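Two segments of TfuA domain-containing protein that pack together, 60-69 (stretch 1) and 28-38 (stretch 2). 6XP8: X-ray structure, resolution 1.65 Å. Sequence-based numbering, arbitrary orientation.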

ATOM      1  N   ARG A  60      10.849   8.823  14.977  1.00 21.67           N
ATOM      2  CA  ARG A  60      11.520  10.084  15.332  1.00 22.45           C
ATOM      3  C   ARG A  60      11.372  11.165  14.245  1.00 20.95           C
ATOM      4  O   ARG A  60      11.100  12.330  14.554  1.00 20.00           O
ATOM      5  CB  ARG A  60      12.997   9.805  15.700  1.00 25.49           C
ATOM      6  CG  ARG A  60      13.999  10.944  15.515  1.00 29.48           C
ATOM      7  CD  ARG A  60      14.028  11.926  16.681  1.00 32.35           C
ATOM      8  NE  ARG A  60      14.575  13.224  16.268  1.00 34.77           N
ATOM      9  CZ  ARG A  60      14.341  14.392  16.868  1.00 36.50           C
ATOM     10  NH1 ARG A  60      13.557  14.476  17.940  1.00 37.34           N
ATOM     11  NH2 ARG A  60      14.898  15.493  16.385  1.00 38.27           N
ATOM     12  N   GLU A  61      11.525  10.757  12.985  1.00 20.17           N
ATOM     13  CA  GLU A  61      11.413  11.654  11.831  1.00 19.89           C
ATOM     14  C   GLU A  61      10.005  12.214  11.656  1.00 18.21           C
ATOM     15  O   GLU A  61       9.838  13.405  11.381  1.00 17.56           O
ATOM     16  CB  GLU A  61      11.787  10.918  10.554  1.00 20.92           C
ATOM     17  CG  GLU A  61      13.177  10.319  10.537  1.00 22.72           C
ATOM     18  CD  GLU A  61      13.436   9.615   9.233  1.00 22.55           C
ATOM     19  OE1 GLU A  61      13.243  10.252   8.179  1.00 23.62           O
ATOM     20  OE2 GLU A  61      13.823   8.435   9.266  1.00 23.82           O
ATOM     21  N   ILE A  62       9.009  11.338  11.798  1.00 17.47           N
ATOM     22  CA  ILE A  62       7.601  11.719  11.665  1.00 16.88           C
ATOM     23  C   ILE A  62       7.228  12.657  12.819  1.00 17.15           C
ATOM     24  O   ILE A  62       6.642  13.718  12.585  1.00 17.05           O
ATOM     25  CB  ILE A  62       6.671  10.480  11.551  1.00 16.71           C
ATOM     26  CG1 ILE A  62       6.895   9.792  10.191  1.00 16.48           C
ATOM     27  CG2 ILE A  62       5.198  10.864  11.719  1.00 16.23           C
ATOM     28  CD1 ILE A  62       6.558   8.314  10.156  1.00 17.42           C
ATOM     29  N   LEU A  63       7.612  12.280  14.039  1.00 17.94           N
ATOM     30  CA  LEU A  63       7.373  13.112  15.226  1.00 19.06           C
ATOM     31  C   LEU A  63       8.015  14.497  15.142  1.00 19.39           C
ATOM     32  O   LEU A  63       7.406  15.478  15.584  1.00 19.62           O
ATOM     33  CB  LEU A  63       7.799  12.388  16.509  1.00 19.93           C
ATOM     34  CG  LEU A  63       6.982  11.156  16.923  1.00 20.64           C
ATOM     35  CD1 LEU A  63       7.671  10.411  18.059  1.00 21.51           C
ATOM     36  CD2 LEU A  63       5.551  11.511  17.300  1.00 21.52           C
ATOM     37  N   SER A  64       9.222  14.573  14.572  1.00 19.17           N
ATOM     38  CA  SER A  64       9.905  15.855  14.342  1.00 19.58           C
ATOM     39  C   SER A  64       9.076  16.765  13.428  1.00 19.37           C
ATOM     40  O   SER A  64       8.862  17.945  13.742  1.00 18.99           O
ATOM     41  CB  SER A  64      11.312  15.642  13.764  1.00 20.08           C
ATOM     42  OG  SER A  64      11.969  16.883  13.563  1.00 21.45           O
ATOM     43  N   ALA A  65       8.601  16.198  12.316  1.00 18.76           N
ATOM     44  CA  ALA A  65       7.734  16.906  11.369  1.00 18.56           C
ATOM     45  C   ALA A  65       6.453  17.427  12.032  1.00 18.44           C
ATOM     46  O   ALA A  65       6.085  18.592  11.841  1.00 18.79           O
ATOM     47  CB  ALA A  65       7.408  16.011  10.174  1.00 18.31           C
ATOM     48  N   LEU A  66       5.805  16.572  12.823  1.00 18.49           N
ATOM     49  CA  LEU A  66       4.578  16.927  13.547  1.00 18.87           C
ATOM     50  C   LEU A  66       4.810  18.051  14.560  1.00 20.04           C
ATOM     51  O   LEU A  66       3.995  18.974  14.655  1.00 19.88           O
ATOM     52  CB  LEU A  66       3.967  15.699  14.238  1.00 18.33           C
ATOM     53  CG  LEU A  66       3.399  14.581  13.345  1.00 18.05           C
ATOM     54  CD1 LEU A  66       3.215  13.310  14.151  1.00 17.95           C
ATOM     55  CD2 LEU A  66       2.096  14.996  12.667  1.00 18.35           C
ATOM     56  N   ASN A  67       5.928  17.969  15.285  1.00 21.28           N
ATOM     57  CA  ASN A  67       6.315  18.982  16.281  1.00 22.59           C
ATOM     58  C   ASN A  67       6.659  20.336  15.653  1.00 21.97           C
ATOM     59  O   ASN A  67       6.539  21.371  16.313  1.00 22.70           O
ATOM     60  CB  ASN A  67       7.494  18.493  17.138  1.00 24.16           C
ATOM     61  CG  ASN A  67       7.131  17.327  18.046  1.00 25.69           C
ATOM     62  OD1 ASN A  67       5.966  17.110  18.389  1.00 27.57           O
ATOM     63  ND2 ASN A  67       8.145  16.568  18.448  1.00 26.56           N
ATOM     64  N   ALA A  68       7.086  20.317  14.388  1.00 21.48           N
ATOM     65  CA  ALA A  68       7.391  21.530  13.622  1.00 21.23           C
ATOM     66  C   ALA A  68       6.159  22.147  12.938  1.00 20.98           C
ATOM     67  O   ALA A  68       6.281  23.140  12.212  1.00 21.41           O
ATOM     68  CB  ALA A  68       8.487  21.247  12.601  1.00 21.58           C
ATOM     69  N   GLY A  69       4.986  21.559  13.173  1.00 20.18           N
ATOM     70  CA  GLY A  69       3.729  22.077  12.623  1.00 18.06           C
ATOM     71  C   GLY A  69       3.360  21.565  11.241  1.00 18.58           C
ATOM     72  O   GLY A  69       2.425  22.071  10.610  1.00 18.17           O
TER
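Stretch 2 (28-38) VRRFQLEKFVQ

Stretch 2 meets helix 60-67 with a turn followed by a helix of its own, and its apolar centre is built from small and branched side chains. A65 offers only a methyl group, and V37, its CA-to-CB bond pointing toward stretch 1 and its chi1 at t, sets CG2 3.7 Å from A65 CB. The other methyl of the same valine, CG1, lies 3.8 Å from A68 CB, so one valine spans two alanines. One turn earlier L33 repeats the theme: its CD1 comes 3.8 Å from I62 CG1.

E61 CA faces L33 CA at 6.6 Å and A65 CA faces V37 CA at 6.2 Å, a four-residue step in both stretches. Such a step stays in phase because the helices run nearly parallel, 11° between their directions, with axes 9.8 Å apart at closest approach. Stretch 1 leaves its helix at G69, where positive phi completes a Schellman motif.

Outward, the contact turns polar. S64 OG donates a hydrogen bond to E34 OE2 at 2.9 Å; the CA-to-CB bond of E34 points sideways relative to stretch 1, but the end of its side chain comes nearer, and Q38 NE2 holds E34 OE1 at 2.9 Å. Water 3 donates both to E34 OE2 (2.6 Å) and to E61 O (2.7 Å).

The far edge is organised by E61, a buried carboxylate reaching the type II turn from R29 to Q32. F31 N donates to E61 OE1 at 2.7 Å, while E61 OE2 lies over one face of the F31 ring. Water 1 extends the grip, donating to E61 OE1 and R29 O, each at 2.6 Å, and accepting from Q32 N at 2.8 Å. Water 2 links E61 OE1 (2.9 Å) to E34 N (2.8 Å). The rule is economical: methyl groups fill the space between the helices, and one acid reads the turn's backbone.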

ATOM      1  N   VAL A  28       9.501   6.731   0.419  1.00 13.78           N
ATOM      2  CA  VAL A  28      10.276   7.407   1.469  1.00 14.19           C
ATOM      3  C   VAL A  28      11.333   6.489   2.101  1.00 14.79           C
ATOM      4  O   VAL A  28      11.098   5.290   2.282  1.00 14.54           O
ATOM      5  CB  VAL A  28       9.354   8.085   2.523  1.00 13.93           C
ATOM      6  CG1 VAL A  28       8.600   7.066   3.380  1.00 13.51           C
ATOM      7  CG2 VAL A  28      10.117   9.100   3.378  1.00 13.94           C
ATOM      8  N   ARG A  29      12.497   7.075   2.383  1.00 15.89           N
ATOM      9  CA  ARG A  29      13.588   6.409   3.094  1.00 17.62           C
ATOM     10  C   ARG A  29      13.983   7.226   4.316  1.00 18.88           C
ATOM     11  O   ARG A  29      13.600   8.391   4.441  1.00 18.60           O
ATOM     12  CB  ARG A  29      14.814   6.221   2.191  1.00 18.57           C
ATOM     13  CG  ARG A  29      14.551   5.467   0.900  1.00 19.93           C
ATOM     14  CD  ARG A  29      15.842   4.974   0.266  1.00 21.30           C
ATOM     15  NE  ARG A  29      16.700   6.057  -0.223  1.00 22.50           N
ATOM     16  CZ  ARG A  29      16.604   6.633  -1.423  1.00 23.40           C
ATOM     17  NH1 ARG A  29      15.669   6.260  -2.291  1.00 25.04           N
ATOM     18  NH2 ARG A  29      17.448   7.597  -1.753  1.00 23.88           N
ATOM     19  N   ARG A  30      14.779   6.611   5.191  1.00 20.62           N
ATOM     20  CA  ARG A  30      15.273   7.235   6.419  1.00 22.27           C
ATOM     21  C   ARG A  30      15.971   8.580   6.158  1.00 22.35           C
ATOM     22  O   ARG A  30      16.776   8.723   5.232  1.00 22.08           O
ATOM     23  CB  ARG A  30      16.182   6.254   7.177  1.00 24.46           C
ATOM     24  CG  ARG A  30      16.609   6.703   8.573  1.00 26.06           C
ATOM     25  CD  ARG A  30      17.516   5.681   9.246  1.00 29.13           C
ATOM     26  NE  ARG A  30      16.841   4.987  10.340  1.00 30.66           N
ATOM     27  CZ  ARG A  30      16.097   3.888  10.208  1.00 31.86           C
ATOM     28  NH1 ARG A  30      15.914   3.329   9.023  1.00 31.97           N
ATOM     29  NH2 ARG A  30      15.530   3.347  11.278  1.00 33.26           N
ATOM     30  N   PHE A  31      15.599   9.562   6.977  1.00 22.98           N
ATOM     31  CA  PHE A  31      16.101  10.945   6.936  1.00 23.60           C
ATOM     32  C   PHE A  31      15.897  11.707   5.626  1.00 22.83           C
ATOM     33  O   PHE A  31      16.736  12.508   5.207  1.00 23.99           O
ATOM     34  CB  PHE A  31      17.523  11.047   7.516  1.00 25.30           C
ATOM     35  CG  PHE A  31      17.570  10.820   9.001  1.00 26.53           C
ATOM     36  CD1 PHE A  31      16.801  11.613   9.868  1.00 27.23           C
ATOM     37  CD2 PHE A  31      18.359   9.806   9.544  1.00 27.65           C
ATOM     38  CE1 PHE A  31      16.827  11.399  11.240  1.00 27.78           C
ATOM     39  CE2 PHE A  31      18.397   9.596  10.917  1.00 28.00           C
ATOM     40  CZ  PHE A  31      17.628  10.391  11.764  1.00 28.49           C
ATOM     41  N   GLN A  32      14.744  11.465   5.005  1.00 21.61           N
ATOM     42  CA  GLN A  32      14.309  12.244   3.857  1.00 21.03           C
ATOM     43  C   GLN A  32      13.288  13.323   4.223  1.00 21.08           C
ATOM     44  O   GLN A  32      13.234  14.364   3.560  1.00 21.37           O
ATOM     45  CB  GLN A  32      13.758  11.340   2.754  1.00 20.43           C
ATOM     46  CG  GLN A  32      14.827  10.493   2.084  1.00 19.80           C
ATOM     47  CD  GLN A  32      14.311   9.730   0.881  1.00 19.66           C
ATOM     48  OE1 GLN A  32      13.153   9.313   0.835  1.00 18.91           O
ATOM     49  NE2 GLN A  32      15.177   9.543  -0.102  1.00 20.06           N
ATOM     50  N   LEU A  33      12.496  13.076   5.272  1.00 20.27           N
ATOM     51  CA  LEU A  33      11.428  14.002   5.682  1.00 20.14           C
ATOM     52  C   LEU A  33      11.935  15.372   6.122  1.00 20.35           C
ATOM     53  O   LEU A  33      11.350  16.390   5.752  1.00 19.83           O
ATOM     54  CB  LEU A  33      10.557  13.412   6.801  1.00 19.76           C
ATOM     55  CG  LEU A  33       9.655  12.188   6.600  1.00 19.68           C
ATOM     56  CD1 LEU A  33       8.691  12.100   7.768  1.00 19.07           C
ATOM     57  CD2 LEU A  33       8.872  12.218   5.295  1.00 19.66           C
ATOM     58  N   GLU A  34      13.019  15.390   6.902  1.00 20.75           N
ATOM     59  CA  GLU A  34      13.523  16.636   7.498  1.00 21.01           C
ATOM     60  C   GLU A  34      13.959  17.677   6.464  1.00 20.58           C
ATOM     61  O   GLU A  34      13.841  18.874   6.729  1.00 20.41           O
ATOM     62  CB  GLU A  34      14.631  16.371   8.528  1.00 22.06           C
ATOM     63  CG  GLU A  34      14.883  17.515   9.521  1.00 23.90           C
ATOM     64  CD  GLU A  34      13.691  17.864  10.410  1.00 26.02           C
ATOM     65  OE1 GLU A  34      13.556  19.056  10.772  1.00 27.45           O
ATOM     66  OE2 GLU A  34      12.896  16.963  10.764  1.00 27.31           O
ATOM     67  N   LYS A  35      14.424  17.220   5.294  1.00 20.12           N
ATOM     68  CA  LYS A  35      14.772  18.117   4.175  1.00 20.73           C
ATOM     69  C   LYS A  35      13.582  18.997   3.786  1.00 20.21           C
ATOM     70  O   LYS A  35      13.727  20.208   3.598  1.00 20.41           O
ATOM     71  CB  LYS A  35      15.260  17.321   2.953  1.00 21.77           C
ATOM     72  CG  LYS A  35      15.882  18.176   1.852  1.00 23.46           C
ATOM     73  CD  LYS A  35      16.141  17.381   0.579  1.00 24.53           C
ATOM     74  CE  LYS A  35      16.798  18.249  -0.486  1.00 25.70           C
ATOM     75  NZ  LYS A  35      16.943  17.535  -1.790  1.00 27.13           N
ATOM     76  N   PHE A  36      12.411  18.374   3.687  1.00 19.95           N
ATOM     77  CA  PHE A  36      11.188  19.063   3.279  1.00 19.84           C
ATOM     78  C   PHE A  36      10.584  19.916   4.391  1.00 20.12           C
ATOM     79  O   PHE A  36      10.052  20.997   4.123  1.00 20.18           O
ATOM     80  CB  PHE A  36      10.189  18.066   2.683  1.00 19.53           C
ATOM     81  CG  PHE A  36      10.706  17.393   1.446  1.00 19.12           C
ATOM     82  CD1 PHE A  36      10.687  18.058   0.212  1.00 19.35           C
ATOM     83  CD2 PHE A  36      11.273  16.119   1.516  1.00 18.78           C
ATOM     84  CE1 PHE A  36      11.193  17.450  -0.930  1.00 18.86           C
ATOM     85  CE2 PHE A  36      11.781  15.505   0.374  1.00 19.03           C
ATOM     86  CZ  PHE A  36      11.744  16.173  -0.845  1.00 18.92           C
ATOM     87  N   VAL A  37      10.698  19.439   5.630  1.00 20.06           N
ATOM     88  CA  VAL A  37      10.350  20.227   6.827  1.00 20.94           C
ATOM     89  C   VAL A  37      11.154  21.535   6.853  1.00 22.08           C
ATOM     90  O   VAL A  37      10.581  22.610   7.067  1.00 22.82           O
ATOM     91  CB  VAL A  37      10.548  19.412   8.136  1.00 20.71           C
ATOM     92  CG1 VAL A  37      10.282  20.255   9.384  1.00 20.42           C
ATOM     93  CG2 VAL A  37       9.650  18.181   8.140  1.00 20.67           C
ATOM     94  N   GLN A  38      12.463  21.438   6.601  1.00 22.86           N
ATOM     95  CA  GLN A  38      13.355  22.606   6.616  1.00 24.89           C
ATOM     96  C   GLN A  38      13.162  23.543   5.420  1.00 25.20           C
ATOM     97  O   GLN A  38      13.470  24.733   5.513  1.00 26.28           O
ATOM     98  CB  GLN A  38      14.829  22.189   6.753  1.00 25.67           C
ATOM     99  CG  GLN A  38      15.198  21.541   8.088  1.00 27.73           C
ATOM    100  CD  GLN A  38      14.927  22.413   9.308  1.00 29.36           C
ATOM    101  OE1 GLN A  38      15.204  23.614   9.314  1.00 31.08           O
ATOM    102  NE2 GLN A  38      14.399  21.799  10.360  1.00 30.42           N
TER
HETATM  103  O   HOH W   1      12.310  10.222   5.796  1.00 27.21           O
HETATM  104  O   HOH W   2      13.869  13.091   8.292  1.00 23.63           O
HETATM  105  O   HOH W   3      11.925  14.604  10.188  1.00 31.18           O